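Local coordinates for predicted ATPase of the ABC class (Vibrio vulnificus, PDB 5D6A), which probably hydrolyses ATP as an ABC-class ATPase, here holding the non-hydrolysable analogue AMP-PNP, although its biological role is not established, at residues A75-W86 against F169-R177; Q95-R104 against G122-F133. One frame throughout, in Å; residues are numbered along the deposited sequence.

Contact 1: A75-W86 against F169-R177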
loop_
_atom_site.group_PDB
_atom_site.type_symbol
_atom_site.label_atom_id
_atom_site.label_comp_id
_atom_site.label_asym_id
_atom_site.label_seq_id
_atom_site.Cartn_x
_atom_site.Cartn_y
_atom_site.Cartn_z
ATOM N N ALA A 75 2.148 27.696 -21.412
ATOM C CA ALA A 75 1.652 28.945 -21.977
ATOM C C ALA A 75 1.978 30.098 -21.046
ATOM O O ALA A 75 1.836 29.979 -19.832
ATOM C CB ALA A 75 0.154 28.861 -22.211
ATOM N N PHE A 76 2.404 31.216 -21.622
ATOM C CA PHE A 76 2.761 32.389 -20.836
ATOM C C PHE A 76 1.915 33.604 -21.194
ATOM O O PHE A 76 1.643 33.851 -22.364
ATOM C CB PHE A 76 4.244 32.714 -21.027
ATOM C CG PHE A 76 4.662 34.006 -20.394
ATOM C CD1 PHE A 76 4.925 34.074 -19.034
ATOM C CD2 PHE A 76 4.788 35.160 -21.159
ATOM C CE1 PHE A 76 5.305 35.266 -18.447
ATOM C CE2 PHE A 76 5.167 36.354 -20.580
ATOM C CZ PHE A 76 5.428 36.408 -19.221
ATOM N N ARG A 77 1.509 34.355 -20.171
ATOM C CA ARG A 77 0.722 35.570 -20.357
ATOM C C ARG A 77 1.200 36.700 -19.460
ATOM O O ARG A 77 1.167 36.572 -18.239
ATOM C CB ARG A 77 -0.751 35.331 -20.056
ATOM C CG ARG A 77 -1.442 34.340 -20.966
ATOM C CD ARG A 77 -2.910 34.703 -21.048
ATOM N NE ARG A 77 -3.084 35.978 -21.753
ATOM C CZ ARG A 77 -4.231 36.646 -21.859
ATOM N NH1 ARG A 77 -4.267 37.791 -22.531
ATOM N NH2 ARG A 77 -5.341 36.185 -21.294
ATOM N N ALA A 78 1.610 37.812 -20.069
ATOM C CA ALA A 78 2.081 38.980 -19.327
ATOM C C ALA A 78 0.936 39.614 -18.541
ATOM O O ALA A 78 -0.195 39.646 -19.015
ATOM C CB ALA A 78 2.694 39.994 -20.278
ATOM N N TRP A 79 1.243 40.127 -17.350
ATOM C CA TRP A 79 0.231 40.738 -16.471
ATOM C C TRP A 79 -0.613 41.850 -17.108
ATOM O O TRP A 79 -1.733 42.107 -16.666
ATOM C CB TRP A 79 0.882 41.304 -15.203
ATOM C CG TRP A 79 1.502 40.285 -14.311
ATOM C CD1 TRP A 79 2.830 40.016 -14.172
ATOM C CD2 TRP A 79 0.816 39.392 -13.429
ATOM N NE1 TRP A 79 3.016 39.009 -13.255
ATOM C CE2 TRP A 79 1.792 38.608 -12.785
ATOM C CE3 TRP A 79 -0.533 39.177 -13.123
ATOM C CZ2 TRP A 79 1.466 37.626 -11.851
ATOM C CZ3 TRP A 79 -0.857 38.198 -12.195
ATOM C CH2 TRP A 79 0.139 37.438 -11.569
ATOM N N SER A 80 -0.077 42.516 -18.125
ATOM C CA SER A 80 -0.792 43.616 -18.779
ATOM C C SER A 80 -2.079 43.180 -19.477
ATOM O O SER A 80 -3.073 43.911 -19.475
ATOM C CB SER A 80 0.117 44.292 -19.805
ATOM O OG SER A 80 1.307 44.750 -19.195
ATOM N N LEU A 81 -2.057 41.985 -20.056
ATOM C CA LEU A 81 -3.190 41.464 -20.815
ATOM C C LEU A 81 -4.198 40.661 -19.987
ATOM O O LEU A 81 -5.207 40.201 -20.526
ATOM C CB LEU A 81 -2.655 40.568 -21.935
ATOM C CG LEU A 81 -1.516 41.156 -22.777
ATOM C CD1 LEU A 81 -1.040 40.145 -23.809
ATOM C CD2 LEU A 81 -1.938 42.460 -23.440
ATOM N N THR A 82 -3.941 40.511 -18.688
ATOM C CA THR A 82 -4.796 39.696 -17.816
ATOM C C THR A 82 -5.757 40.463 -16.909
ATOM O O THR A 82 -6.839 39.968 -16.595
ATOM C CB THR A 82 -3.931 38.806 -16.901
ATOM O OG1 THR A 82 -3.128 39.628 -16.046
ATOM C CG2 THR A 82 -3.023 37.900 -17.730
ATOM N N GLY A 83 -5.361 41.656 -16.476
ATOM C CA GLY A 83 -6.184 42.444 -15.558
ATOM C C GLY A 83 -6.111 41.878 -14.144
ATOM O O GLY A 83 -7.043 42.033 -13.353
ATOM N N LEU A 84 -4.994 41.217 -13.834
ATOM C CA LEU A 84 -4.775 40.605 -12.522
ATOM C C LEU A 84 -3.429 41.019 -11.915
ATOM O O LEU A 84 -2.895 40.324 -11.048
ATOM C CB LEU A 84 -4.840 39.076 -12.642
ATOM C CG LEU A 84 -6.168 38.471 -13.112
ATOM C CD1 LEU A 84 -6.023 36.983 -13.381
ATOM C CD2 LEU A 84 -7.272 38.726 -12.097
ATOM N N SER A 85 -2.891 42.152 -12.362
ATOM C CA SER A 85 -1.605 42.651 -11.860
ATOM C C SER A 85 -1.656 42.919 -10.357
ATOM O O SER A 85 -0.654 42.769 -9.657
ATOM C CB SER A 85 -1.204 43.934 -12.589
ATOM O OG SER A 85 -1.062 43.705 -13.978
ATOM N N TRP A 86 -2.829 43.324 -9.879
ATOM C CA TRP A 86 -3.032 43.611 -8.461
ATOM C C TRP A 86 -2.665 42.429 -7.548
ATOM O O TRP A 86 -2.311 42.636 -6.385
ATOM C CB TRP A 86 -4.481 44.043 -8.217
ATOM C CG TRP A 86 -5.485 43.015 -8.624
ATOM C CD1 TRP A 86 -5.993 42.811 -9.874
ATOM C CD2 TRP A 86 -6.109 42.050 -7.775
ATOM N NE1 TRP A 86 -6.893 41.776 -9.858
ATOM C CE2 TRP A 86 -6.984 41.290 -8.580
ATOM C CE3 TRP A 86 -6.017 41.754 -6.409
ATOM C CZ2 TRP A 86 -7.761 40.252 -8.067
ATOM C CZ3 TRP A 86 -6.789 40.725 -5.900
ATOM C CH2 TRP A 86 -7.651 39.984 -6.728
ATOM N N PHE A 169 -9.174 28.440 -23.561
ATOM C CA PHE A 169 -9.056 28.075 -22.146
ATOM C C PHE A 169 -7.920 28.852 -21.489
ATOM O O PHE A 169 -8.035 29.262 -20.335
ATOM C CB PHE A 169 -8.834 26.571 -21.964
ATOM C CG PHE A 169 -9.784 25.718 -22.754
ATOM C CD1 PHE A 169 -11.155 25.937 -22.689
ATOM C CD2 PHE A 169 -9.313 24.665 -23.525
ATOM C CE1 PHE A 169 -12.033 25.151 -23.415
ATOM C CE2 PHE A 169 -10.188 23.866 -24.241
ATOM C CZ PHE A 169 -11.549 24.110 -24.186
ATOM N N ILE A 170 -6.830 29.050 -22.230
ATOM C CA ILE A 170 -5.674 29.799 -21.740
ATOM C C ILE A 170 -6.057 31.252 -21.463
ATOM O O ILE A 170 -5.574 31.852 -20.503
ATOM C CB ILE A 170 -4.499 29.755 -22.744
ATOM C CG1 ILE A 170 -3.947 28.329 -22.846
ATOM C CG2 ILE A 170 -3.385 30.700 -22.312
ATOM C CD1 ILE A 170 -2.934 28.130 -23.956
ATOM N N ARG A 171 -6.924 31.809 -22.306
ATOM C CA ARG A 171 -7.373 33.190 -22.134
ATOM C C ARG A 171 -8.389 33.314 -21.005
ATOM O O ARG A 171 -8.159 34.035 -20.037
ATOM C CB ARG A 171 -7.962 33.748 -23.435
ATOM C CG ARG A 171 -6.933 33.943 -24.536
ATOM C CD ARG A 171 -7.529 34.606 -25.768
ATOM N NE ARG A 171 -6.524 34.788 -26.820
ATOM C CZ ARG A 171 -6.343 33.976 -27.862
ATOM N NH1 ARG A 171 -7.114 32.911 -28.049
ATOM N NH2 ARG A 171 -5.387 34.250 -28.744
ATOM N N ARG A 172 -9.497 32.595 -21.125
ATOM C CA ARG A 172 -10.564 32.649 -20.120
ATOM C C ARG A 172 -10.086 32.410 -18.689
ATOM O O ARG A 172 -10.565 33.055 -17.756
ATOM C CB ARG A 172 -11.666 31.647 -20.461
ATOM C CG ARG A 172 -12.415 31.957 -21.747
ATOM C CD ARG A 172 -13.460 30.891 -22.023
ATOM N NE ARG A 172 -14.514 30.881 -21.010
ATOM C CZ ARG A 172 -15.457 29.948 -20.909
ATOM N NH1 ARG A 172 -15.479 28.915 -21.747
ATOM N NH2 ARG A 172 -16.375 30.036 -19.952
ATOM N N SER A 173 -9.142 31.492 -18.517
ATOM C CA SER A 173 -8.628 31.175 -17.186
ATOM C C SER A 173 -7.719 32.269 -16.626
ATOM O O SER A 173 -7.455 32.295 -15.427
ATOM C CB SER A 173 -7.866 29.846 -17.204
ATOM O OG SER A 173 -6.691 29.947 -17.989
ATOM N N THR A 174 -7.242 33.161 -17.492
ATOM C CA THR A 174 -6.339 34.240 -17.071
ATOM C C THR A 174 -6.822 35.642 -17.463
ATOM O O THR A 174 -6.039 36.463 -17.937
ATOM C CB THR A 174 -4.931 34.023 -17.648
ATOM O OG1 THR A 174 -5.025 33.877 -19.068
ATOM C CG2 THR A 174 -4.301 32.773 -17.062
ATOM N N ILE A 175 -8.114 35.899 -17.267
ATOM C CA ILE A 175 -8.717 37.210 -17.535
ATOM C C ILE A 175 -9.724 37.494 -16.426
ATOM O O ILE A 175 -10.736 36.799 -16.302
ATOM C CB ILE A 175 -9.405 37.279 -18.913
ATOM C CG1 ILE A 175 -8.363 37.178 -20.030
ATOM C CG2 ILE A 175 -10.166 38.590 -19.064
ATOM C CD1 ILE A 175 -8.947 37.172 -21.426
ATOM N N GLU A 176 -9.431 38.514 -15.622
ATOM C CA GLU A 176 -10.269 38.899 -14.481
ATOM C C GLU A 176 -11.773 38.671 -14.700
ATOM O O GLU A 176 -12.396 37.886 -13.985
ATOM C CB GLU A 176 -10.001 40.366 -14.110
ATOM C CG GLU A 176 -10.753 40.859 -12.881
ATOM C CD GLU A 176 -10.515 42.332 -12.579
ATOM O OE1 GLU A 176 -9.931 43.045 -13.425
ATOM O OE2 GLU A 176 -10.929 42.784 -11.492
ATOM N N ARG A 177 -12.345 39.355 -15.686
ATOM C CA ARG A 177 -13.783 39.241 -15.964
ATOM C C ARG A 177 -14.237 37.840 -16.390
ATOM O O ARG A 177 -15.352 37.432 -16.066
ATOM C CB ARG A 177 -14.218 40.295 -16.994
ATOM C CG ARG A 177 -13.444 40.277 -18.305
ATOM C CD ARG A 177 -13.822 41.468 -19.170
ATOM N NE ARG A 177 -12.987 41.571 -20.369
ATOM C CZ ARG A 177 -13.246 40.985 -21.537
ATOM N NH1 ARG A 177 -14.328 40.228 -21.698
ATOM N NH2 ARG A 177 -12.411 41.153 -22.557
#
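Arg77 reaches across to Thr174, and its NH2 donates to Thr174 OG1 over 3.2 Å, with the hydroxyl oxygen lying close to the guanidinium plane. The chain bends at chi3 (68°), which carries the guanidinium beside Arg171 and Thr174, which follow on from Ile170: CG of Arg171 lies over one face, and CG1 of Ile175 sits at the edge, 3.4 Å from Arg77 NH2. The Thr174 hydroxyl is itself committed, since OG1 donates to Ile170 O in the carbonyl plane and accepts from the arginine. Farther along, the backbones meet directly. Glu176 N donates to Thr82 O at 3.1 Å, almost straight in line with the C=O bond, and Leu84 CD2 packs 3.8 Å from Glu176 CB. At the other end, Ile170 CD1 rests on Ala75 CB at 3.6 Å; Ile170 also lies on Leu140 of strand 137-144, which pairs with strand 71-78 in the antiparallel sheet.

A second shell fixes these groups. Thr82 OG1 donates to Trp79 O at 2.9 Å and so ties down the turn that presents the Thr82 carbonyl. Arg77 NE is hydrogen-bonded to Asp54 O, Arg171 pairs with Asp54 and Glu176 with Lys181. Arg77 is thus gripped at two nitrogens by neutral oxygens, while the nearby Asp54 carboxylate, paired with Arg171, would probably ease the approach of two like charges. The chemistry is that of a buried cation held by directional bonds where strand 71-78 meets the chain that follows helix 155-172.

Contact 2: Q95-R104 against G122-F133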
loop_
_atom_site.group_PDB
_atom_site.type_symbol
_atom_site.label_atom_id
_atom_site.label_comp_id
_atom_site.label_asym_id
_atom_site.label_seq_id
_atom_site.Cartn_x
_atom_site.Cartn_y
_atom_site.Cartn_z
ATOM N N GLN A 95 -1.779 34.718 -3.165
ATOM C CA GLN A 95 -1.379 34.385 -4.527
ATOM C C GLN A 95 -1.376 32.875 -4.718
ATOM O O GLN A 95 -1.593 32.386 -5.823
ATOM C CB GLN A 95 0.006 34.945 -4.835
ATOM C CG GLN A 95 0.121 36.443 -4.618
ATOM C CD GLN A 95 1.483 36.987 -4.988
ATOM O OE1 GLN A 95 2.046 36.629 -6.021
ATOM N NE2 GLN A 95 2.009 37.880 -4.159
ATOM N N LEU A 96 -1.127 32.144 -3.635
ATOM C CA LEU A 96 -1.117 30.685 -3.675
ATOM C C LEU A 96 -2.501 30.181 -4.086
ATOM O O LEU A 96 -2.625 29.272 -4.907
ATOM C CB LEU A 96 -0.728 30.119 -2.307
ATOM C CG LEU A 96 -0.482 28.615 -2.199
ATOM C CD1 LEU A 96 0.673 28.200 -3.088
ATOM C CD2 LEU A 96 -0.198 28.230 -0.754
ATOM N N GLY A 97 -3.537 30.787 -3.517
ATOM C CA GLY A 97 -4.913 30.418 -3.837
ATOM C C GLY A 97 -5.288 30.844 -5.246
ATOM O O GLY A 97 -5.955 30.106 -5.971
ATOM N N ALA A 98 -4.861 32.046 -5.630
ATOM C CA ALA A 98 -5.134 32.569 -6.962
ATOM C C ALA A 98 -4.615 31.596 -8.019
ATOM O O ALA A 98 -5.317 31.270 -8.971
ATOM C CB ALA A 98 -4.491 33.935 -7.134
ATOM N N ARG A 99 -3.383 31.129 -7.834
ATOM C CA ARG A 99 -2.766 30.168 -8.753
ATOM C C ARG A 99 -3.555 28.858 -8.779
ATOM O O ARG A 99 -3.708 28.232 -9.831
ATOM C CB ARG A 99 -1.326 29.892 -8.332
ATOM C CG ARG A 99 -0.382 31.074 -8.483
ATOM C CD ARG A 99 0.853 30.880 -7.619
ATOM N NE ARG A 99 1.513 29.607 -7.892
ATOM C CZ ARG A 99 2.441 29.052 -7.116
ATOM N NH1 ARG A 99 2.824 29.642 -5.987
ATOM N NH2 ARG A 99 2.974 27.887 -7.462
ATOM N N ASP A 100 -4.042 28.448 -7.609
ATOM C CA ASP A 100 -4.830 27.229 -7.485
ATOM C C ASP A 100 -6.173 27.405 -8.185
ATOM O O ASP A 100 -6.610 26.537 -8.937
ATOM C CB ASP A 100 -5.074 26.899 -6.012
ATOM C CG ASP A 100 -5.878 25.625 -5.822
ATOM O OD1 ASP A 100 -5.414 24.553 -6.260
ATOM O OD2 ASP A 100 -6.962 25.693 -5.205
ATOM N N PHE A 101 -6.818 28.538 -7.928
ATOM C CA PHE A 101 -8.120 28.837 -8.513
ATOM C C PHE A 101 -8.036 28.884 -10.040
ATOM O O PHE A 101 -8.934 28.400 -10.729
ATOM C CB PHE A 101 -8.657 30.163 -7.961
ATOM C CG PHE A 101 -10.066 30.476 -8.389
ATOM C CD1 PHE A 101 -11.146 30.033 -7.639
ATOM C CD2 PHE A 101 -10.312 31.211 -9.538
ATOM C CE1 PHE A 101 -12.443 30.319 -8.026
ATOM C CE2 PHE A 101 -11.604 31.498 -9.931
ATOM C CZ PHE A 101 -12.671 31.052 -9.176
ATOM N N ILE A 102 -6.956 29.464 -10.559
ATOM C CA ILE A 102 -6.739 29.558 -12.007
ATOM C C ILE A 102 -6.592 28.170 -12.645
ATOM O O ILE A 102 -7.095 27.930 -13.742
ATOM C CB ILE A 102 -5.516 30.444 -12.330
ATOM C CG1 ILE A 102 -5.858 31.911 -12.053
ATOM C CG2 ILE A 102 -5.103 30.297 -13.788
ATOM C CD1 ILE A 102 -4.674 32.850 -12.140
ATOM N N ALA A 103 -5.909 27.263 -11.951
ATOM C CA ALA A 103 -5.725 25.897 -12.440
ATOM C C ALA A 103 -7.065 25.164 -12.505
ATOM O O ALA A 103 -7.343 24.450 -13.470
ATOM C CB ALA A 103 -4.760 25.141 -11.545
ATOM N N ARG A 104 -7.889 25.349 -11.475
ATOM C CA ARG A 104 -9.206 24.712 -11.410
ATOM C C ARG A 104 -10.158 25.303 -12.440
ATOM O O ARG A 104 -10.996 24.594 -12.988
ATOM C CB ARG A 104 -9.802 24.848 -10.011
ATOM C CG ARG A 104 -8.965 24.209 -8.917
ATOM C CD ARG A 104 -9.602 24.407 -7.554
ATOM N NE ARG A 104 -8.706 23.987 -6.479
ATOM C CZ ARG A 104 -8.587 22.740 -6.029
ATOM N NH1 ARG A 104 -9.309 21.752 -6.548
ATOM N NH2 ARG A 104 -7.734 22.480 -5.046
ATOM N N GLY A 122 -6.952 17.815 -5.816
ATOM C CA GLY A 122 -8.123 17.460 -5.021
ATOM C C GLY A 122 -8.580 18.501 -4.018
ATOM O O GLY A 122 -8.857 19.648 -4.377
ATOM N N GLN A 123 -8.638 18.094 -2.753
ATOM C CA GLN A 123 -9.115 18.958 -1.672
ATOM C C GLN A 123 -8.078 19.926 -1.106
ATOM O O GLN A 123 -8.415 20.752 -0.256
ATOM C CB GLN A 123 -9.660 18.090 -0.533
ATOM C CG GLN A 123 -10.783 17.172 -0.964
ATOM C CD GLN A 123 -11.992 17.934 -1.454
ATOM O OE1 GLN A 123 -12.372 17.825 -2.617
ATOM N NE2 GLN A 123 -12.576 18.745 -0.582
ATOM N N THR A 124 -6.835 19.839 -1.568
ATOM C CA THR A 124 -5.776 20.709 -1.051
ATOM C C THR A 124 -5.345 21.801 -2.022
ATOM O O THR A 124 -5.617 21.738 -3.219
ATOM C CB THR A 124 -4.516 19.900 -0.667
ATOM O OG1 THR A 124 -4.050 19.168 -1.806
ATOM C CG2 THR A 124 -4.817 18.934 0.470
ATOM N N VAL A 125 -4.672 22.804 -1.470
ATOM C CA VAL A 125 -4.130 23.915 -2.229
ATOM C C VAL A 125 -2.621 23.855 -2.030
ATOM O O VAL A 125 -2.114 24.193 -0.960
ATOM C CB VAL A 125 -4.670 25.261 -1.722
ATOM C CG1 VAL A 125 -4.057 26.415 -2.508
ATOM C CG2 VAL A 125 -6.191 25.282 -1.812
ATOM N N LEU A 126 -1.907 23.412 -3.058
ATOM C CA LEU A 126 -0.463 23.256 -2.970
ATOM C C LEU A 126 0.284 24.263 -3.825
ATOM O O LEU A 126 -0.278 24.859 -4.741
ATOM C CB LEU A 126 -0.075 21.842 -3.412
ATOM C CG LEU A 126 -0.718 20.681 -2.648
ATOM C CD1 LEU A 126 -0.340 19.354 -3.287
ATOM C CD2 LEU A 126 -0.327 20.698 -1.179
ATOM N N ASP A 127 1.559 24.453 -3.503
ATOM C CA ASP A 127 2.432 25.333 -4.262
ATOM C C ASP A 127 2.851 24.488 -5.459
ATOM O O ASP A 127 3.841 23.769 -5.406
ATOM C CB ASP A 127 3.624 25.763 -3.400
ATOM C CG ASP A 127 4.519 26.779 -4.083
ATOM O OD1 ASP A 127 4.397 26.975 -5.308
ATOM O OD2 ASP A 127 5.361 27.377 -3.384
ATOM N N SER A 128 2.065 24.578 -6.529
ATOM C CA SER A 128 2.253 23.764 -7.729
ATOM C C SER A 128 2.820 24.487 -8.940
ATOM O O SER A 128 2.778 25.712 -9.023
ATOM C CB SER A 128 0.902 23.172 -8.119
ATOM O OG SER A 128 0.987 22.437 -9.322
ATOM N N THR A 129 3.330 23.699 -9.888
ATOM C CA THR A 129 3.890 24.224 -11.136
ATOM C C THR A 129 2.852 24.277 -12.256
ATOM O O THR A 129 3.152 24.740 -13.356
ATOM C CB THR A 129 5.094 23.390 -11.627
ATOM O OG1 THR A 129 4.697 22.028 -11.838
ATOM C CG2 THR A 129 6.226 23.440 -10.616
ATOM N N SER A 130 1.640 23.799 -11.985
ATOM C CA SER A 130 0.582 23.838 -12.992
ATOM C C SER A 130 0.248 25.293 -13.329
ATOM O O SER A 130 -0.126 25.603 -14.458
ATOM C CB SER A 130 -0.657 23.077 -12.514
ATOM O OG SER A 130 -1.111 23.575 -11.271
ATOM N N VAL A 131 0.385 26.174 -12.338
ATOM C CA VAL A 131 0.165 27.607 -12.519
ATOM C C VAL A 131 1.205 28.360 -11.682
ATOM O O VAL A 131 1.221 28.251 -10.455
ATOM C CB VAL A 131 -1.253 28.041 -12.104
ATOM C CG1 VAL A 131 -1.414 29.550 -12.255
ATOM C CG2 VAL A 131 -2.298 27.313 -12.934
ATOM N N LEU A 132 2.065 29.122 -12.351
ATOM C CA LEU A 132 3.124 29.874 -11.684
ATOM C C LEU A 132 3.059 31.369 -11.966
ATOM O O LEU A 132 2.679 31.780 -13.063
ATOM C CB LEU A 132 4.484 29.368 -12.169
ATOM C CG LEU A 132 4.847 27.919 -11.857
ATOM C CD1 LEU A 132 6.101 27.514 -12.616
ATOM C CD2 LEU A 132 5.024 27.728 -10.359
ATOM N N PHE A 133 3.427 32.176 -10.967
ATOM C CA PHE A 133 3.505 33.630 -11.135
ATOM C C PHE A 133 4.962 34.057 -11.139
ATOM O O PHE A 133 5.803 33.452 -10.480
ATOM C CB PHE A 133 2.794 34.431 -10.028
ATOM C CG PHE A 133 1.296 34.280 -9.994
ATOM C CD1 PHE A 133 0.557 34.111 -11.155
ATOM C CD2 PHE A 133 0.615 34.439 -8.797
ATOM C CE1 PHE A 133 -0.824 34.007 -11.105
ATOM C CE2 PHE A 133 -0.767 34.351 -8.745
ATOM C CZ PHE A 133 -1.487 34.131 -9.899
HETATM O O HOH W 1 -1.001 27.342 -6.033
HETATM O O HOH W 2 -2.675 23.752 -6.005
#
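Arg99 lays its CG over one face of the Phe133 ring, a CH-pi contact 3.5 Å from the ring centroid, while Ile102 CD1 and Ala98 CB come to the ring edge. A bend at chi3 (54°) then turns the guanidinium into the loop 126-130, where three oxygens line its edge. NE donates to Val131 O at 2.9 Å; NH2 serves both Asp127 OD1 and Ser128 O, each at 2.7 Å. The Asp127 carboxylate stands steeply to the guanidinium, the planes 77° apart, and OD1 is met nearly along its C-O bond. Acceptors on several edges fix the rotation of the group; Asp127 probably balances the charge, while the carbonyls of Ser128 and Val131 satisfy N-H groups.

Five residues on, Arg104 grips Gly122 O end-on with NH1 and NH2, both at 3.1 Å, while its NE forms a salt bridge to Asp100 OD2. That carboxylate also accepts from His187 and, through a water, reaches Leu126 N; a second water joins Leu96 O to Leu126 O. Val125 packs on Asp100, and Val131 CG2 meets Ala103 CB at 3.6 Å. Ser128 OG accepts from Ser130 N, an ST turn that shapes the loop before strand 131-133. Helix 92-109 packs over the face of strand 131-133 from which Val131 and Phe133 point, and also along strand 124-125, which pairs with 284-285: a helix-on-sheet layer of the N-terminal ABC-class ATPase region.

The two contacts lie 15 Å apart between centres, on the same side of the chain's centre, and illustrate how a nested topology links the strands and helices of the N-terminal family region. Strand 71-78 and helix 92-109 follow one another; strands 124-125 and 131-133 come later, and helix 155-172 comes back to strand 71-78, placing contact 2 inside the loop closed by contact 1. Both reach the same antiparallel sheet, with strand 137-144 pairing to 71-78 and to 131-133. The contacts also touch directly, where Trp79 CH2 lies 3.4 Å from Phe133 CD1 and Ile102 packs against Ser173 and Thr174. Packing thus joins them into one neighbourhood of that region, apart from the nucleotide pocket.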